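Local coordinates for periplasmic solute binding protein (Pectobacterium atrosepticum, PDB 4RY1) that probably binds a sugar in the periplasm and delivers it to an ABC-type transporter, as a member of the bacterial solute-binding protein 1 family, at residues I121-T126 against A264-G269. Sequence-based numbering, arbitrary orientation.
Sequences IYNKTT and AVLETG. With GOL (glycerol), chain D.
Tyr122 brings CD2 and CE2 of its ring obliquely over Gly269, each 3.7 Å from Gly269 CA. The contact belongs to an antiparallel strand pair: the end of strand 107-123, just before helix 124-130, runs roughly antiparallel to the short strand 266-268 in the mixed sheet of a periplasmic binding protein. Tyr122 and Glu267 form the hydrogen-bonded pair, gripping each other through Tyr122 N to Glu267 O and Glu267 N to Tyr122 O; the N-H···O angles, 168° and 159°, show both bonds to be fairly straight. One further backbone bond follows: Lys124 N, at the start of the helix, donates to Val265 O.

The side chains alternate between the faces. On one, Ile121 CG2 meets Leu266 CB at 3.9 Å, the two side chains crossing at about a right angle, and Leu346 of helix 346-356 touches both; Leu266 CD2 reaches the Asn123 backbone at CA. On the other, the Tyr122 ring stacks on that of Tyr134, whose OH is hydrogen-bonded to Glu267 OE1. Lys124 CD comes 3.7 Å from Glu267 OE2, but NZ, turned aside by the bend at chi4, forms its salt bridge with Asp128. A glycerol, probably from the crystallisation liquor, bridges the two side chains: Lys124 NZ donates to its O1, which donates in turn to Glu267 OE1.

At the helix start Asn123 is the N-cap. Its chi1 of -173° sets CG anti to the backbone N, and OD1 accepts a weak bond from Thr126 N. One water ties this cap to the partner segment, donating to Asn123 OD1 at 2.7 Å and accepting from Val265 N at 2.9 Å.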
ATOM      1  N   ILE A 121      11.302  -1.726  -6.519  1.00 15.38           N
ATOM      2  CA  ILE A 121      12.510  -1.498  -5.746  1.00 15.64           C
ATOM      3  C   ILE A 121      13.394  -2.702  -6.093  1.00 15.01           C
ATOM      4  O   ILE A 121      12.973  -3.841  -5.949  1.00 15.99           O
ATOM      5  CB  ILE A 121      12.220  -1.427  -4.234  1.00 19.56           C
ATOM      6  CG1 ILE A 121      11.261  -0.275  -3.954  1.00 21.05           C
ATOM      7  CG2 ILE A 121      13.516  -1.292  -3.449  1.00 27.17           C
ATOM      8  CD1 ILE A 121      11.916   1.068  -4.102  1.00 21.05           C
ATOM      9  N   TYR A 122      14.608  -2.448  -6.565  1.00 15.75           N
ATOM     10  CA  TYR A 122      15.507  -3.496  -7.002  1.00 14.95           C
ATOM     11  C   TYR A 122      16.796  -3.492  -6.215  1.00 17.76           C
ATOM     12  O   TYR A 122      17.273  -2.440  -5.788  1.00 16.61           O
ATOM     13  CB  TYR A 122      15.837  -3.326  -8.485  1.00 16.56           C
ATOM     14  CG  TYR A 122      14.709  -3.531  -9.462  1.00 15.06           C
ATOM     15  CD1 TYR A 122      13.945  -4.706  -9.451  1.00 15.53           C
ATOM     16  CD2 TYR A 122      14.436  -2.580 -10.459  1.00 16.25           C
ATOM     17  CE1 TYR A 122      12.947  -4.923 -10.394  1.00 15.95           C
ATOM     18  CE2 TYR A 122      13.436  -2.791 -11.401  1.00 16.54           C
ATOM     19  CZ  TYR A 122      12.685  -3.947 -11.372  1.00 16.09           C
ATOM     20  OH  TYR A 122      11.705  -4.185 -12.323  1.00 18.46           O
ATOM     21  N   ASN A 123      17.372  -4.685  -6.080  1.00 16.97           N
ATOM     22  CA  ASN A 123      18.687  -4.871  -5.487  1.00 18.09           C
ATOM     23  C   ASN A 123      19.722  -4.759  -6.602  1.00 19.19           C
ATOM     24  O   ASN A 123      19.917  -5.674  -7.414  1.00 19.33           O
ATOM     25  CB  ASN A 123      18.806  -6.225  -4.794  1.00 18.52           C
ATOM     26  CG  ASN A 123      20.106  -6.361  -4.022  1.00 18.99           C
ATOM     27  OD1 ASN A 123      21.161  -5.960  -4.519  1.00 21.02           O
ATOM     28  ND2 ASN A 123      20.038  -6.888  -2.800  1.00 19.35           N
ATOM     29  N   LYS A 124      20.358  -3.603  -6.639  1.00 18.95           N
ATOM     30  CA  LYS A 124      21.290  -3.277  -7.725  1.00 21.15           C
ATOM     31  C   LYS A 124      22.399  -4.316  -7.891  1.00 21.61           C
ATOM     32  O   LYS A 124      22.758  -4.705  -9.004  1.00 21.69           O
ATOM     33  CB  LYS A 124      21.922  -1.914  -7.476  1.00 23.97           C
ATOM     34  CG  LYS A 124      22.980  -1.533  -8.501  1.00 28.35           C
ATOM     35  CD  LYS A 124      23.620  -0.189  -8.151  1.00 26.59           C
ATOM     36  CE  LYS A 124      24.947   0.058  -8.846  1.00 29.35           C
ATOM     37  NZ  LYS A 124      24.762   0.090 -10.315  1.00 30.93           N
ATOM     38  N   THR A 125      22.945  -4.747  -6.765  1.00 20.66           N
ATOM     39  CA  THR A 125      24.080  -5.673  -6.765  1.00 21.74           C
ATOM     40  C   THR A 125      23.718  -6.964  -7.496  1.00 26.04           C
ATOM     41  O   THR A 125      24.436  -7.447  -8.367  1.00 24.23           O
ATOM     42  CB  THR A 125      24.544  -5.970  -5.331  1.00 26.12           C
ATOM     43  OG1 THR A 125      24.836  -4.731  -4.675  1.00 25.83           O
ATOM     44  CG2 THR A 125      25.794  -6.854  -5.304  1.00 28.79           C
ATOM     45  N   THR A 126      22.575  -7.509  -7.143  1.00 22.37           N
ATOM     46  CA  THR A 126      22.102  -8.739  -7.786  1.00 21.94           C
ATOM     47  C   THR A 126      21.852  -8.613  -9.303  1.00 22.82           C
ATOM     48  O   THR A 126      22.284  -9.465 -10.080  1.00 21.94           O
ATOM     49  CB  THR A 126      20.851  -9.274  -7.091  1.00 20.78           C
ATOM     50  OG1 THR A 126      21.084  -9.302  -5.677  1.00 20.62           O
ATOM     51  CG2 THR A 126      20.553 -10.666  -7.594  1.00 19.78           C
ATOM     52  N   ALA A 264      24.148  -3.033   1.360  1.00 27.45           N
ATOM     53  CA  ALA A 264      23.172  -3.346   0.318  1.00 27.38           C
ATOM     54  C   ALA A 264      22.744  -2.060  -0.399  1.00 21.84           C
ATOM     55  O   ALA A 264      22.687  -0.990   0.202  1.00 27.58           O
ATOM     56  CB  ALA A 264      21.966  -4.063   0.891  1.00 29.80           C
ATOM     57  N   VAL A 265      22.457  -2.185  -1.687  1.00 21.42           N
ATOM     58  CA  VAL A 265      22.005  -1.057  -2.504  1.00 21.80           C
ATOM     59  C   VAL A 265      20.667  -1.398  -3.144  1.00 19.61           C
ATOM     60  O   VAL A 265      20.605  -2.222  -4.065  1.00 21.48           O
ATOM     61  CB  VAL A 265      23.016  -0.681  -3.606  1.00 24.14           C
ATOM     62  CG1 VAL A 265      22.459   0.453  -4.471  1.00 23.98           C
ATOM     63  CG2 VAL A 265      24.357  -0.280  -2.991  1.00 37.86           C
ATOM     64  N   LEU A 266      19.621  -0.740  -2.638  1.00 19.97           N
ATOM     65  CA  LEU A 266      18.278  -0.791  -3.212  1.00 17.32           C
ATOM     66  C   LEU A 266      18.025   0.501  -4.009  1.00 18.77           C
ATOM     67  O   LEU A 266      18.377   1.587  -3.549  1.00 22.08           O
ATOM     68  CB  LEU A 266      17.220  -0.963  -2.119  1.00 17.78           C
ATOM     69  CG  LEU A 266      17.290  -2.287  -1.345  1.00 17.55           C
ATOM     70  CD1 LEU A 266      16.185  -2.314  -0.308  1.00 20.40           C
ATOM     71  CD2 LEU A 266      17.214  -3.540  -2.216  1.00 21.28           C
ATOM     72  N   GLU A 267      17.419   0.359  -5.185  1.00 16.99           N
ATOM     73  CA  GLU A 267      17.120   1.472  -6.078  1.00 18.06           C
ATOM     74  C   GLU A 267      15.710   1.416  -6.642  1.00 15.36           C
ATOM     75  O   GLU A 267      15.128   0.352  -6.839  1.00 17.98           O
ATOM     76  CB  GLU A 267      18.086   1.498  -7.270  1.00 20.25           C
ATOM     77  CG  GLU A 267      19.554   1.566  -6.925  1.00 23.08           C
ATOM     78  CD  GLU A 267      20.415   1.730  -8.167  1.00 23.64           C
ATOM     79  OE1 GLU A 267      20.219   0.969  -9.148  1.00 22.73           O
ATOM     80  OE2 GLU A 267      21.286   2.630  -8.153  1.00 33.65           O
ATOM     81  N   THR A 268      15.178   2.599  -6.923  1.00 16.69           N
ATOM     82  CA  THR A 268      13.916   2.736  -7.625  1.00 17.79           C
ATOM     83  C   THR A 268      14.117   2.310  -9.093  1.00 17.86           C
ATOM     84  O   THR A 268      15.095   2.700  -9.722  1.00 21.08           O
ATOM     85  CB  THR A 268      13.358   4.180  -7.506  1.00 18.93           C
ATOM     86  OG1 THR A 268      12.046   4.246  -8.078  1.00 20.09           O
ATOM     87  CG2 THR A 268      14.253   5.189  -8.182  1.00 19.81           C
ATOM     88  N   GLY A 269      13.211   1.482  -9.600  1.00 16.85           N
ATOM     89  CA  GLY A 269      13.299   0.917 -10.948  1.00 19.71           C
ATOM     90  C   GLY A 269      12.259   1.476 -11.917  1.00 19.01           C
ATOM     91  O   GLY A 269      11.251   2.037 -11.508  1.00 17.52           O
TER
HETATM   92  C1  GOL D 502      21.278   0.612 -12.341  1.00 29.93           C
HETATM   93  O1  GOL D 502      22.078   0.791 -11.174  1.00 31.45           O
HETATM   94  C2  GOL D 502      21.824  -0.529 -13.200  1.00 34.03           C
HETATM   95  O2  GOL D 502      22.977  -1.131 -12.599  1.00 36.06           O
HETATM   96  C3  GOL D 502      20.720  -1.559 -13.414  1.00 29.04           C
HETATM   97  O3  GOL D 502      20.133  -1.288 -14.705  1.00 31.63           O
HETATM   98  O   HOH W   1      22.851  -4.837  -2.712  1.00 27.07           O